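Local coordinates for sporozoite-specific SAG protein (Toxoplasma gondii, PDB 2X28) that is probably a GPI-linked surface antigen of the SAG1-related (SRS) family, displayed by the sporozoite stage and possibly involved in host-cell attachment, at residues L143-T148 with C229-T234; Q215-R220 with V233-S238. All blocks are in the same frame, centred on the assembly; numbering follows the deposited sequence.

Interaction 1 (L143-T148 with C229-T234); sequences LELQIT and CKVLVT. With CD (cadmium ion), chain B.
Leu145 and Val231 meet on the buried face of the sheet, methyl to methyl. Leu145 CD1 lies 3.5 Å from Val231 CG1, and the two side chains run obliquely across each other. Val231 has CG1 anti to its backbone N (chi1 -173°), which directs this methyl at the leucine. The other methyl of Val231, CG2, is close to Leu143 CB. Directly across from Leu145 in the pairing, Val233 CG2 lies 4.2 Å from Leu145 CB. Val233 CG1 meets Ile147 CG1 at 3.9 Å, again at a slant. Val233 thus packs between Leu145 and Ile147.

These side chains belong to two parallel strands of the second SRS domain, a beta sandwich. Phe156 of strand 152-158 and Leu205 of strand 202-207, both in the facing sheet, cover this face. The backbones are in register from Leu143 with Val231 to Gln146 with Thr234. Five hydrogen bonds join them. Leu145 N gives a nearly straight one to Leu232 O (2.9 Å, 174° at the hydrogen), and Leu145 O accepts Thr234 N at 3.0 Å.

Glu144, Gln146, Leu232 and Thr234 point to the other face. Glu144 reaches away from the sheet and holds a cadmium ion with both carboxylate oxygens, OE2 at 2.4 Å and OE1 at 2.7 Å. Cys229, at the start of its segment, is bonded to Cys136 by a disulfide.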
loop_
_atom_site.group_PDB
_atom_site.type_symbol
_atom_site.label_atom_id
_atom_site.label_comp_id
_atom_site.label_asym_id
_atom_site.label_seq_id
_atom_site.Cartn_x
_atom_site.Cartn_y
_atom_site.Cartn_z
ATOM N N LEU A 143 -5.340 15.381 -14.773
ATOM C CA LEU A 143 -4.612 14.297 -14.165
ATOM C C LEU A 143 -5.553 13.095 -14.139
ATOM O O LEU A 143 -6.603 13.151 -13.503
ATOM C CB LEU A 143 -4.232 14.699 -12.754
ATOM C CG LEU A 143 -3.449 13.749 -11.848
ATOM C CD1 LEU A 143 -2.184 13.159 -12.494
ATOM C CD2 LEU A 143 -3.091 14.505 -10.570
ATOM N N GLU A 144 -5.151 12.030 -14.830
ATOM C CA GLU A 144 -5.956 10.842 -15.064
ATOM C C GLU A 144 -5.477 9.712 -14.207
ATOM O O GLU A 144 -4.346 9.223 -14.394
ATOM C CB GLU A 144 -5.830 10.387 -16.516
ATOM C CG GLU A 144 -6.213 11.386 -17.473
ATOM C CD GLU A 144 -6.227 10.816 -18.826
ATOM O OE1 GLU A 144 -7.319 10.361 -19.221
ATOM O OE2 GLU A 144 -5.155 10.819 -19.504
ATOM N N LEU A 145 -6.364 9.287 -13.305
ATOM C CA LEU A 145 -6.094 8.263 -12.311
ATOM C C LEU A 145 -7.057 7.104 -12.511
ATOM O O LEU A 145 -8.149 7.290 -13.080
ATOM C CB LEU A 145 -6.245 8.874 -10.889
ATOM C CG LEU A 145 -5.374 10.127 -10.629
ATOM C CD1 LEU A 145 -5.675 10.805 -9.316
ATOM C CD2 LEU A 145 -3.933 9.748 -10.665
ATOM N N GLN A 146 -6.670 5.918 -12.034
ATOM C CA GLN A 146 -7.445 4.680 -12.275
ATOM C C GLN A 146 -7.642 3.923 -10.974
ATOM O O GLN A 146 -6.693 3.810 -10.195
ATOM C CB GLN A 146 -6.702 3.777 -13.267
ATOM C CG GLN A 146 -6.411 4.415 -14.637
ATOM C CD GLN A 146 -5.141 5.278 -14.704
ATOM O OE1 GLN A 146 -4.949 6.061 -15.665
ATOM N NE2 GLN A 146 -4.260 5.144 -13.687
ATOM N N ILE A 147 -8.858 3.444 -10.703
ATOM C CA ILE A 147 -9.077 2.438 -9.643
ATOM C C ILE A 147 -9.501 1.166 -10.370
ATOM O O ILE A 147 -10.422 1.196 -11.170
ATOM C CB ILE A 147 -10.175 2.863 -8.620
ATOM C CG1 ILE A 147 -9.729 4.065 -7.783
ATOM C CG2 ILE A 147 -10.459 1.743 -7.622
ATOM C CD1 ILE A 147 -9.118 3.651 -6.511
ATOM N N THR A 148 -8.816 0.052 -10.147
ATOM C CA THR A 148 -9.078 -1.110 -11.003
ATOM C C THR A 148 -9.412 -2.352 -10.209
ATOM O O THR A 148 -9.866 -3.339 -10.780
ATOM C CB THR A 148 -7.877 -1.445 -11.925
ATOM O OG1 THR A 148 -6.661 -1.280 -11.186
ATOM C CG2 THR A 148 -7.833 -0.535 -13.148
ATOM N N CYS A 229 -7.183 22.873 -12.173
ATOM C CA CYS A 229 -6.575 21.671 -12.700
ATOM C C CYS A 229 -7.650 20.570 -12.486
ATOM O O CYS A 229 -8.229 20.513 -11.404
ATOM C CB CYS A 229 -5.266 21.399 -11.926
ATOM S SG CYS A 229 -4.251 20.123 -12.685
ATOM N N LYS A 230 -7.938 19.732 -13.480
ATOM C CA LYS A 230 -8.996 18.686 -13.360
ATOM C C LYS A 230 -8.401 17.318 -13.030
ATOM O O LYS A 230 -7.396 16.945 -13.604
ATOM C CB LYS A 230 -9.815 18.543 -14.662
ATOM C CG LYS A 230 -10.566 19.830 -15.052
ATOM C CD LYS A 230 -10.621 20.062 -16.606
ATOM C CE LYS A 230 -11.981 19.697 -17.253
ATOM N NZ LYS A 230 -12.966 20.866 -17.483
ATOM N N VAL A 231 -9.057 16.570 -12.146
ATOM C CA VAL A 231 -8.644 15.192 -11.775
ATOM C C VAL A 231 -9.784 14.216 -12.081
ATOM O O VAL A 231 -10.888 14.294 -11.495
ATOM C CB VAL A 231 -8.217 15.064 -10.271
ATOM C CG1 VAL A 231 -7.628 13.659 -9.967
ATOM C CG2 VAL A 231 -7.210 16.139 -9.905
ATOM N N LEU A 232 -9.515 13.294 -12.988
ATOM C CA LEU A 232 -10.504 12.358 -13.423
ATOM C C LEU A 232 -10.117 10.943 -13.049
ATOM O O LEU A 232 -9.065 10.429 -13.522
ATOM C CB LEU A 232 -10.621 12.465 -14.940
ATOM C CG LEU A 232 -11.629 11.605 -15.689
ATOM C CD1 LEU A 232 -13.022 11.932 -15.216
ATOM C CD2 LEU A 232 -11.465 11.917 -17.198
ATOM N N VAL A 233 -10.973 10.284 -12.252
ATOM C CA VAL A 233 -10.697 8.924 -11.824
ATOM C C VAL A 233 -11.647 7.960 -12.514
ATOM O O VAL A 233 -12.860 8.018 -12.301
ATOM C CB VAL A 233 -10.797 8.737 -10.294
ATOM C CG1 VAL A 233 -10.306 7.307 -9.862
ATOM C CG2 VAL A 233 -10.075 9.860 -9.497
ATOM N N THR A 234 -11.105 7.084 -13.349
ATOM C CA THR A 234 -11.877 5.971 -13.860
ATOM C C THR A 234 -11.918 4.792 -12.878
ATOM O O THR A 234 -10.875 4.257 -12.496
ATOM C CB THR A 234 -11.377 5.566 -15.236
ATOM O OG1 THR A 234 -11.389 6.736 -16.067
ATOM C CG2 THR A 234 -12.315 4.535 -15.827
HETATM CD CD CD B . -5.946 9.575 -21.381
#

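Interaction 2 (Q215-R220 with V233-S238)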
loop_
_atom_site.group_PDB
_atom_site.type_symbol
_atom_site.label_atom_id
_atom_site.label_comp_id
_atom_site.label_asym_id
_atom_site.label_seq_id
_atom_site.Cartn_x
_atom_site.Cartn_y
_atom_site.Cartn_z
ATOM N N GLN A 215 -17.313 3.759 -13.796
ATOM C CA GLN A 215 -17.618 5.180 -13.576
ATOM C C GLN A 215 -16.411 6.083 -13.884
ATOM O O GLN A 215 -15.241 5.619 -13.848
ATOM C CB GLN A 215 -18.043 5.413 -12.117
ATOM C CG GLN A 215 -19.095 4.422 -11.563
ATOM C CD GLN A 215 -20.426 4.654 -12.193
ATOM O OE1 GLN A 215 -21.199 3.710 -12.401
ATOM N NE2 GLN A 215 -20.718 5.912 -12.518
ATOM N N LYS A 216 -16.672 7.353 -14.207
ATOM C CA LYS A 216 -15.569 8.323 -14.217
ATOM C C LYS A 216 -15.843 9.473 -13.246
ATOM O O LYS A 216 -16.752 10.268 -13.475
ATOM C CB LYS A 216 -15.201 8.809 -15.652
ATOM C CG LYS A 216 -14.809 7.693 -16.689
ATOM C CD LYS A 216 -13.795 8.218 -17.728
ATOM C CE LYS A 216 -13.922 7.575 -19.145
ATOM N NZ LYS A 216 -14.761 8.404 -20.112
ATOM N N LEU A 217 -15.071 9.542 -12.156
ATOM C CA LEU A 217 -15.254 10.575 -11.121
ATOM C C LEU A 217 -14.418 11.809 -11.449
ATOM O O LEU A 217 -13.304 11.706 -11.965
ATOM C CB LEU A 217 -14.838 10.035 -9.770
ATOM C CG LEU A 217 -15.851 9.237 -8.928
ATOM C CD1 LEU A 217 -16.885 8.575 -9.790
ATOM C CD2 LEU A 217 -15.125 8.201 -8.127
ATOM N N CYS A 218 -14.948 12.990 -11.213
ATOM C CA CYS A 218 -14.095 14.154 -11.389
ATOM C C CYS A 218 -14.056 15.023 -10.154
ATOM O O CYS A 218 -15.066 15.233 -9.486
ATOM C CB CYS A 218 -14.494 14.971 -12.630
ATOM S SG CYS A 218 -13.611 16.583 -12.744
ATOM N N TYR A 219 -12.872 15.542 -9.887
ATOM C CA TYR A 219 -12.637 16.544 -8.837
ATOM C C TYR A 219 -11.882 17.721 -9.468
ATOM O O TYR A 219 -11.277 17.596 -10.541
ATOM C CB TYR A 219 -11.783 15.948 -7.704
ATOM C CG TYR A 219 -12.440 14.798 -6.932
ATOM C CD1 TYR A 219 -13.565 15.027 -6.118
ATOM C CD2 TYR A 219 -11.961 13.478 -7.033
ATOM C CE1 TYR A 219 -14.172 13.989 -5.434
ATOM C CE2 TYR A 219 -12.586 12.421 -6.325
ATOM C CZ TYR A 219 -13.674 12.710 -5.521
ATOM O OH TYR A 219 -14.300 11.721 -4.829
ATOM N N ARG A 220 -11.923 18.865 -8.816
ATOM C CA ARG A 220 -11.233 20.032 -9.321
ATOM C C ARG A 220 -10.281 20.466 -8.250
ATOM O O ARG A 220 -10.636 20.548 -7.074
ATOM C CB ARG A 220 -12.236 21.169 -9.686
ATOM C CG ARG A 220 -12.968 20.974 -11.024
ATOM C CD ARG A 220 -14.177 21.918 -11.132
ATOM N NE ARG A 220 -14.100 22.907 -12.192
ATOM C CZ ARG A 220 -13.679 24.155 -12.023
ATOM N NH1 ARG A 220 -13.280 24.569 -10.839
ATOM N NH2 ARG A 220 -13.654 24.993 -13.036
ATOM N N VAL A 233 -10.973 10.284 -12.252
ATOM C CA VAL A 233 -10.697 8.924 -11.824
ATOM C C VAL A 233 -11.647 7.960 -12.514
ATOM O O VAL A 233 -12.860 8.018 -12.301
ATOM C CB VAL A 233 -10.797 8.737 -10.294
ATOM C CG1 VAL A 233 -10.306 7.307 -9.862
ATOM C CG2 VAL A 233 -10.075 9.860 -9.497
ATOM N N THR A 234 -11.105 7.084 -13.349
ATOM C CA THR A 234 -11.877 5.971 -13.860
ATOM C C THR A 234 -11.918 4.792 -12.878
ATOM O O THR A 234 -10.875 4.257 -12.496
ATOM C CB THR A 234 -11.377 5.566 -15.236
ATOM O OG1 THR A 234 -11.389 6.736 -16.067
ATOM C CG2 THR A 234 -12.315 4.535 -15.827
ATOM N N VAL A 235 -13.134 4.433 -12.455
ATOM C CA VAL A 235 -13.382 3.374 -11.464
ATOM C C VAL A 235 -13.925 2.178 -12.245
ATOM O O VAL A 235 -14.960 2.280 -12.888
ATOM C CB VAL A 235 -14.382 3.837 -10.355
ATOM C CG1 VAL A 235 -14.574 2.760 -9.297
ATOM C CG2 VAL A 235 -13.853 5.114 -9.678
ATOM N N SER A 236 -13.166 1.074 -12.257
ATOM C CA SER A 236 -13.444 -0.061 -13.123
ATOM C C SER A 236 -14.719 -0.755 -12.710
ATOM O O SER A 236 -15.058 -0.783 -11.513
ATOM C CB SER A 236 -12.320 -1.021 -13.015
ATOM N N ALA A 237 -15.428 -1.343 -13.668
ATOM C CA ALA A 237 -16.604 -2.133 -13.316
ATOM C C ALA A 237 -16.192 -3.422 -12.566
ATOM O O ALA A 237 -15.133 -3.974 -12.846
ATOM C CB ALA A 237 -17.445 -2.446 -14.577
ATOM N N SER A 238 -17.032 -3.899 -11.644
ATOM C CA SER A 238 -16.802 -5.144 -10.908
ATOM C C SER A 238 -16.775 -6.319 -11.867
ATOM O O SER A 238 -17.347 -6.240 -12.967
ATOM C CB SER A 238 -17.895 -5.359 -9.802
#
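Val233 O takes the hydrogen bond of Leu217 N at 2.7 Å, and Lys216 CA adds a CH...O contact to the same oxygen at 3.3 Å. Leu217 O accepts Val233 N in return, also at 2.7 Å. The two strands form an antiparallel beta hairpin in the second SRS domain. Leu217 with Val233 and Gln215 with Val235 are hydrogen-bonded pairs. Lys216 with Thr234 is the non-hydrogen-bonded pair between them. At the Gln215 end, Val235 N bonds to Gln215 O at 2.8 Å, and Gln215 N bonds back to Val235 O, in the plane of that carbonyl.

Leu217, Val233 and Val235 face the sandwich core. Leu217 CD2 approaches Val235 CG2 at 3.7 Å, diagonally across the pairing, while Leu217 CB stands beside Val233 CB. Leu205 of strand 202-207 packs on Leu217 and Val233. Val173 of strand 172-174 also touches Leu217. Cys218, next in the strand, points away from the partner segment and is joined to Cys179 by a disulfide.

On the other face, Lys216 and Thr234 lie side by side and point the same way. The lysine chain is bent beyond CG, and its amine makes a weak, long ion pair with Asp177. Thr234 OG1 is anti to its own carbonyl carbon (chi1 -54°), which turns the hydroxyl oxygen toward the lysine methylenes, 3.3 Å from Lys216 CD.

From the N terminus, strand 142-147 comes first. The chain then passes through strands of the facing sheet and others of the same domain before strand 215-222, and returns in strand 228-235. Interaction 1 closes the long loop, with 80 residues between its segments. Interaction 2 closes a short one of 12. Its first segment lies inside the loop of interaction 1. Its second runs past the end of 229-234, so the two closures cross, sharing Val233 and Thr234. In the sheet, strand 228-235 lies between the other two, tying outer strand 142-147 to the hairpin. A probable backbone hydrogen bond from Tyr219 N to Val231 O continues the pairing of strands 215-222 and 228-235.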